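Local structure of lipoprotein (Mycoplasma mycoides subsp. capri, 7ADK) at residues L464-S469 with T487-S492; P288-K293 with G424-M429. The protein probably acts as a surface-anchored protease with a chymotrypsin-like peptidase domain of clan PA. All coordinates share one frame; numbering follows the deposited sequence.

Contact 1 (L464-S469 with T487-S492); sequences LTRLNS and TKFTFS
Strand 464-467 and strand 487-492 run antiparallel, their axes approaching to 4.6 Å at 165°. Leu-464 and Phe-489 form a hydrogen-bonded pair, with Leu-464 N donating to Phe-489 O in the carbonyl plane and Phe-489 N returning to Leu-464 O from above that carbonyl's plane. One residue on, Thr-465 and Lys-488 make the non-hydrogen-bonded pair; Arg-466 and Thr-487 then form a second hydrogen-bonded pair. In it Arg-466 N reaches Thr-487 O at 2.9 Å, almost along the C=O axis. Thr-487 O takes a further bond from the hydroxyl OG1 of Thr-465, 3.1 Å away and above the carbonyl plane; OG1 stands anti to its own backbone N (chi1 -176°) and also bonds Asn-480. On this same face CB of Thr-465 meets CB of Lys-488 at 3.6 Å, and the extended lysine chain carries NZ away to a salt bridge with Glu-291. This pairing belongs to an antiparallel sheet consistent with the first of the two beta-barrels of chymotrypsin-like peptidases, and strand 556-562 pairs with the other edge of strand 486-493. The other face carries Leu-464, Arg-466, Thr-487 and Phe-489. The arginine chain, bent at chi2, runs alongside Thr-487, and the edge of the Phe-489 ring, at CE1, meets one guanidinium face toward its rim, the two planes 66° apart and Arg-466 NE 3.9 Å from CE1. The guanidinium is held by the carbonyls of Lys-581 and Ile-582, bonded through NH1 and NE respectively. Thr-487 OG1 receives ND2 of Asn-468 at 3.3 Å, close to the amide plane, so the residue just past strand 464-467 is bonded to the adjacent strand. At the opposite end of the overlap, CD1 of Leu-464 packs on CE1 of Phe-491 at 4.2 Å.

Contact 2 (P288-K293 with G424-M429); sequences PNEEYK and GTMWIM
Met-426, Glu-290 and Pro-288 bury most of the surface where residues 288-290 meet residues 424-426. The side chain of Met-426 leaves the backbone with CG anti to its carbonyl carbon, then bends at chi3 (-75°), and crosses Glu-290 at about a right angle. Its SD lies 3.2 Å from Glu-290 OE1, while CE comes within 4.1 Å of CG on the Pro-288 ring. The thioether thus lies against a buried carboxylate, whose OE1 also receives a weak hydrogen bond from Tyr-292 OH at 2.6 Å; burial against the thioether may raise the pKa of the glutamate, while the tyrosine hydroxyl would favour the charged form. Phe-445 and Thr-447 of strand 442-447 touch Met-426 as well. The pairing joins strand 289-293 to strand 421-433 in a curled antiparallel sheet, probably one of the two barrels expected of a clan PA peptidase. Here Asn-289 and Thr-425 form a non-hydrogen-bonded pair, flanked by Glu-290 with Gly-424. Gly-424 N bonds Glu-290 O at 3.1 Å, in the carbonyl plane, whereas the return bond from Glu-290 N to Gly-424 O is weak. Beyond Thr-425, Met-426 N reaches Pro-288 O at 3.3 Å, nearly along the C=O axis.

Contacts 1 and 2 are both buried and lie in one antiparallel sheet, where strand 289-293 is inserted between strands 421-433 and 461-467. Their centres are about 10 Å apart. A probable hydrogen bond from Asn-289 N to Thr-465 O (2.8 Å) ties the two together, and the Lys-488 to Glu-291 salt bridge crosses strand 461-467 on the face that carries Thr-465. On the face that carries Leu-464, CD2 of that residue packs against Pro-288 and Met-426, merging the apolar parts of the two contacts. Contact 1, farther from the centre of the chain, has two full hydrogen-bonded pairs and includes the partly exposed Lys-488 and Asn-468; in contact 2 every touching residue is buried, yet its backbone pairing includes a weak bond.

Contact 1 (L464-S469 with T487-S492)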
loop_
_atom_site.group_PDB
_atom_site.type_symbol
_atom_site.label_atom_id
_atom_site.label_comp_id
_atom_site.label_asym_id
_atom_site.label_seq_id
_atom_site.Cartn_x
_atom_site.Cartn_y
_atom_site.Cartn_z
ATOM N N LEU B 464 -20.509 -8.377 -3.241
ATOM C CA LEU B 464 -20.388 -7.891 -1.862
ATOM C C LEU B 464 -19.025 -8.331 -1.327
ATOM O O LEU B 464 -18.845 -9.519 -1.083
ATOM C CB LEU B 464 -21.526 -8.535 -1.049
ATOM C CG LEU B 464 -22.951 -8.184 -1.478
ATOM C CD1 LEU B 464 -23.928 -9.151 -0.834
ATOM C CD2 LEU B 464 -23.357 -6.776 -1.070
ATOM N N THR B 465 -18.061 -7.437 -1.100
ATOM C CA THR B 465 -16.830 -7.788 -0.359
ATOM C C THR B 465 -16.756 -7.120 0.998
ATOM O O THR B 465 -16.882 -5.908 1.123
ATOM C CB THR B 465 -15.527 -7.696 -1.172
ATOM O OG1 THR B 465 -14.431 -8.147 -0.401
ATOM C CG2 THR B 465 -15.091 -6.344 -1.689
ATOM N N ARG B 466 -16.565 -7.938 2.028
ATOM C CA ARG B 466 -16.735 -7.549 3.426
ATOM C C ARG B 466 -15.720 -8.196 4.348
ATOM O O ARG B 466 -15.319 -9.332 4.121
ATOM C CB ARG B 466 -18.175 -7.876 3.849
ATOM C CG ARG B 466 -18.601 -9.340 3.705
ATOM C CD ARG B 466 -18.823 -9.931 5.081
ATOM N NE ARG B 466 -18.822 -11.385 5.064
ATOM C CZ ARG B 466 -17.763 -12.148 5.179
ATOM N NH1 ARG B 466 -17.906 -13.394 5.468
ATOM N NH2 ARG B 466 -16.557 -11.705 5.014
ATOM N N LEU B 467 -15.320 -7.469 5.383
ATOM C CA LEU B 467 -14.414 -7.906 6.449
ATOM C C LEU B 467 -15.113 -8.952 7.320
ATOM O O LEU B 467 -16.239 -8.702 7.755
ATOM C CB LEU B 467 -14.029 -6.627 7.214
ATOM C CG LEU B 467 -12.906 -6.724 8.248
ATOM C CD1 LEU B 467 -11.635 -7.336 7.674
ATOM C CD2 LEU B 467 -12.534 -5.323 8.724
ATOM N N ASN B 468 -14.522 -10.131 7.519
ATOM C CA ASN B 468 -15.189 -11.182 8.282
ATOM C C ASN B 468 -15.185 -10.907 9.788
ATOM O O ASN B 468 -14.246 -10.334 10.338
ATOM C CB ASN B 468 -14.779 -12.618 7.892
ATOM C CG ASN B 468 -13.326 -12.955 7.659
ATOM O OD1 ASN B 468 -12.463 -12.747 8.491
ATOM N ND2 ASN B 468 -13.009 -13.570 6.551
ATOM N N SER B 469 -16.260 -11.319 10.458
ATOM C CA SER B 469 -16.512 -11.087 11.880
ATOM C C SER B 469 -15.436 -11.631 12.825
ATOM O O SER B 469 -15.282 -11.160 13.946
ATOM C CB SER B 469 -17.871 -11.676 12.226
ATOM O OG SER B 469 -17.857 -13.082 12.238
ATOM N N THR B 487 -13.806 -11.423 2.662
ATOM C CA THR B 487 -14.452 -12.386 1.770
ATOM C C THR B 487 -15.298 -11.606 0.781
ATOM O O THR B 487 -15.762 -10.505 1.072
ATOM C CB THR B 487 -15.277 -13.450 2.514
ATOM O OG1 THR B 487 -14.661 -13.858 3.717
ATOM C CG2 THR B 487 -15.483 -14.707 1.686
ATOM N N LYS B 488 -15.457 -12.145 -0.422
ATOM C CA LYS B 488 -16.217 -11.543 -1.514
ATOM C C LYS B 488 -17.201 -12.561 -2.065
ATOM O O LYS B 488 -16.832 -13.706 -2.282
ATOM C CB LYS B 488 -15.213 -11.014 -2.547
ATOM C CG LYS B 488 -15.848 -10.442 -3.815
ATOM C CD LYS B 488 -14.806 -9.661 -4.626
ATOM C CE LYS B 488 -15.345 -9.317 -6.015
ATOM N NZ LYS B 488 -14.535 -8.278 -6.700
ATOM N N PHE B 489 -18.431 -12.137 -2.302
ATOM C CA PHE B 489 -19.506 -12.960 -2.840
ATOM C C PHE B 489 -20.008 -12.307 -4.118
ATOM O O PHE B 489 -20.552 -11.213 -4.058
ATOM C CB PHE B 489 -20.625 -13.101 -1.794
ATOM C CG PHE B 489 -20.141 -13.637 -0.468
ATOM C CD1 PHE B 489 -19.609 -12.762 0.490
ATOM C CD2 PHE B 489 -20.151 -15.013 -0.221
ATOM C CE1 PHE B 489 -19.044 -13.261 1.666
ATOM C CE2 PHE B 489 -19.604 -15.510 0.965
ATOM C CZ PHE B 489 -19.034 -14.638 1.901
ATOM N N THR B 490 -19.829 -12.946 -5.267
ATOM C CA THR B 490 -20.238 -12.410 -6.575
ATOM C C THR B 490 -21.380 -13.230 -7.136
ATOM O O THR B 490 -21.291 -14.443 -7.199
ATOM C CB THR B 490 -19.071 -12.351 -7.564
ATOM O OG1 THR B 490 -18.027 -11.581 -7.024
ATOM C CG2 THR B 490 -19.426 -11.702 -8.895
ATOM N N PHE B 491 -22.434 -12.571 -7.593
ATOM C CA PHE B 491 -23.641 -13.176 -8.134
ATOM C C PHE B 491 -23.824 -12.789 -9.594
ATOM O O PHE B 491 -23.615 -11.638 -9.978
ATOM C CB PHE B 491 -24.853 -12.786 -7.298
ATOM C CG PHE B 491 -24.705 -13.046 -5.818
ATOM C CD1 PHE B 491 -24.075 -12.092 -4.996
ATOM C CD2 PHE B 491 -25.178 -14.242 -5.255
ATOM C CE1 PHE B 491 -23.928 -12.329 -3.623
ATOM C CE2 PHE B 491 -25.067 -14.455 -3.874
ATOM C CZ PHE B 491 -24.445 -13.502 -3.059
ATOM N N SER B 492 -24.220 -13.761 -10.407
ATOM C CA SER B 492 -24.352 -13.648 -11.856
ATOM C C SER B 492 -25.619 -14.352 -12.337
ATOM O O SER B 492 -26.014 -15.352 -11.745
ATOM C CB SER B 492 -23.121 -14.244 -12.528
ATOM O OG SER B 492 -22.905 -15.577 -12.122
#

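Contact 2 (P288-K293 with G424-M429)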
loop_
_atom_site.group_PDB
_atom_site.type_symbol
_atom_site.label_atom_id
_atom_site.label_comp_id
_atom_site.label_asym_id
_atom_site.label_seq_id
_atom_site.Cartn_x
_atom_site.Cartn_y
_atom_site.Cartn_z
ATOM N N PRO B 288 -20.403 -4.384 3.064
ATOM C CA PRO B 288 -19.998 -4.601 1.717
ATOM C C PRO B 288 -19.433 -3.358 1.041
ATOM O O PRO B 288 -20.087 -2.320 0.892
ATOM C CB PRO B 288 -21.242 -5.117 1.019
ATOM C CG PRO B 288 -22.422 -4.607 1.830
ATOM C CD PRO B 288 -21.772 -3.914 3.027
ATOM N N ASN B 289 -18.196 -3.501 0.605
ATOM C CA ASN B 289 -17.689 -2.794 -0.540
ATOM C C ASN B 289 -18.447 -3.470 -1.691
ATOM O O ASN B 289 -18.370 -4.687 -1.835
ATOM C CB ASN B 289 -16.192 -3.083 -0.606
ATOM C CG ASN B 289 -15.488 -2.532 -1.820
ATOM O OD1 ASN B 289 -16.013 -1.759 -2.595
ATOM N ND2 ASN B 289 -14.252 -2.905 -2.009
ATOM N N GLU B 290 -19.263 -2.739 -2.434
ATOM C CA GLU B 290 -20.123 -3.338 -3.463
ATOM C C GLU B 290 -19.795 -2.838 -4.862
ATOM O O GLU B 290 -19.374 -1.693 -5.046
ATOM C CB GLU B 290 -21.610 -3.188 -3.102
ATOM C CG GLU B 290 -22.037 -1.719 -2.946
ATOM C CD GLU B 290 -23.499 -1.435 -3.313
ATOM O OE1 GLU B 290 -24.272 -2.390 -3.581
ATOM O OE2 GLU B 290 -23.865 -0.237 -3.357
ATOM N N GLU B 291 -20.019 -3.712 -5.843
ATOM C CA GLU B 291 -19.791 -3.493 -7.266
ATOM C C GLU B 291 -21.036 -3.893 -8.067
ATOM O O GLU B 291 -21.603 -4.961 -7.842
ATOM C CB GLU B 291 -18.577 -4.299 -7.770
ATOM C CG GLU B 291 -17.220 -4.016 -7.092
ATOM C CD GLU B 291 -16.732 -5.144 -6.150
ATOM O OE1 GLU B 291 -17.448 -5.515 -5.199
ATOM O OE2 GLU B 291 -15.605 -5.661 -6.352
ATOM N N TYR B 292 -21.424 -3.075 -9.043
ATOM C CA TYR B 292 -22.400 -3.413 -10.077
ATOM C C TYR B 292 -21.745 -3.312 -11.456
ATOM O O TYR B 292 -21.279 -2.235 -11.814
ATOM C CB TYR B 292 -23.593 -2.457 -10.013
ATOM C CG TYR B 292 -24.363 -2.476 -8.718
ATOM C CD1 TYR B 292 -25.075 -3.629 -8.376
ATOM C CD2 TYR B 292 -24.349 -1.365 -7.849
ATOM C CE1 TYR B 292 -25.815 -3.693 -7.195
ATOM C CE2 TYR B 292 -25.059 -1.449 -6.630
ATOM C CZ TYR B 292 -25.787 -2.605 -6.304
ATOM O OH TYR B 292 -26.396 -2.725 -5.106
ATOM N N LYS B 293 -21.704 -4.399 -12.226
ATOM C CA LYS B 293 -21.010 -4.434 -13.517
ATOM C C LYS B 293 -22.014 -4.441 -14.668
ATOM O O LYS B 293 -22.936 -5.253 -14.688
ATOM C CB LYS B 293 -20.030 -5.618 -13.518
ATOM C CG LYS B 293 -18.721 -5.249 -14.228
ATOM C CD LYS B 293 -17.710 -6.408 -14.242
ATOM C CE LYS B 293 -16.324 -5.929 -14.715
ATOM N NZ LYS B 293 -15.456 -7.053 -15.160
ATOM N N GLY B 424 -19.321 1.424 -4.742
ATOM C CA GLY B 424 -19.602 2.300 -3.610
ATOM C C GLY B 424 -19.552 1.546 -2.296
ATOM O O GLY B 424 -18.766 0.605 -2.139
ATOM N N THR B 425 -20.313 1.973 -1.299
ATOM C CA THR B 425 -20.355 1.268 -0.026
ATOM C C THR B 425 -21.769 1.261 0.558
ATOM O O THR B 425 -22.597 2.125 0.251
ATOM C CB THR B 425 -19.341 1.874 0.949
ATOM O OG1 THR B 425 -18.062 1.833 0.370
ATOM C CG2 THR B 425 -19.221 1.098 2.255
ATOM N N MET B 426 -22.065 0.262 1.373
ATOM C CA MET B 426 -23.332 0.101 2.074
ATOM C C MET B 426 -23.123 -0.357 3.515
ATOM O O MET B 426 -22.076 -0.885 3.873
ATOM C CB MET B 426 -24.251 -0.937 1.414
ATOM C CG MET B 426 -24.332 -0.889 -0.097
ATOM S SD MET B 426 -25.798 -1.653 -0.814
ATOM C CE MET B 426 -25.438 -3.428 -0.647
ATOM N N TRP B 427 -24.151 -0.210 4.329
ATOM C CA TRP B 427 -24.292 -0.936 5.579
ATOM C C TRP B 427 -25.594 -1.705 5.618
ATOM O O TRP B 427 -26.598 -1.308 5.026
ATOM C CB TRP B 427 -24.197 0.008 6.771
ATOM C CG TRP B 427 -25.294 1.017 6.862
ATOM C CD1 TRP B 427 -26.402 0.899 7.622
ATOM C CD2 TRP B 427 -25.427 2.281 6.151
ATOM N NE1 TRP B 427 -27.221 1.978 7.424
ATOM C CE2 TRP B 427 -26.668 2.874 6.540
ATOM C CE3 TRP B 427 -24.631 2.982 5.238
ATOM C CZ2 TRP B 427 -27.126 4.088 6.040
ATOM C CZ3 TRP B 427 -25.073 4.220 4.746
ATOM C CH2 TRP B 427 -26.309 4.773 5.140
ATOM N N ILE B 428 -25.578 -2.837 6.295
ATOM C CA ILE B 428 -26.773 -3.597 6.629
ATOM C C ILE B 428 -27.576 -2.782 7.658
ATOM O O ILE B 428 -27.044 -2.401 8.701
ATOM C CB ILE B 428 -26.343 -5.009 7.083
ATOM C CG1 ILE B 428 -27.459 -6.039 6.905
ATOM C CG2 ILE B 428 -25.753 -5.078 8.501
ATOM C CD1 ILE B 428 -26.871 -7.458 6.887
ATOM N N MET B 429 -28.845 -2.483 7.373
ATOM C CA MET B 429 -29.697 -1.761 8.313
ATOM C C MET B 429 -30.867 -2.591 8.824
ATOM O O MET B 429 -31.214 -2.488 9.993
ATOM C CB MET B 429 -30.118 -0.409 7.742
ATOM C CG MET B 429 -31.215 -0.431 6.679
ATOM S SD MET B 429 -32.106 1.134 6.523
ATOM C CE MET B 429 -30.863 2.087 5.663
#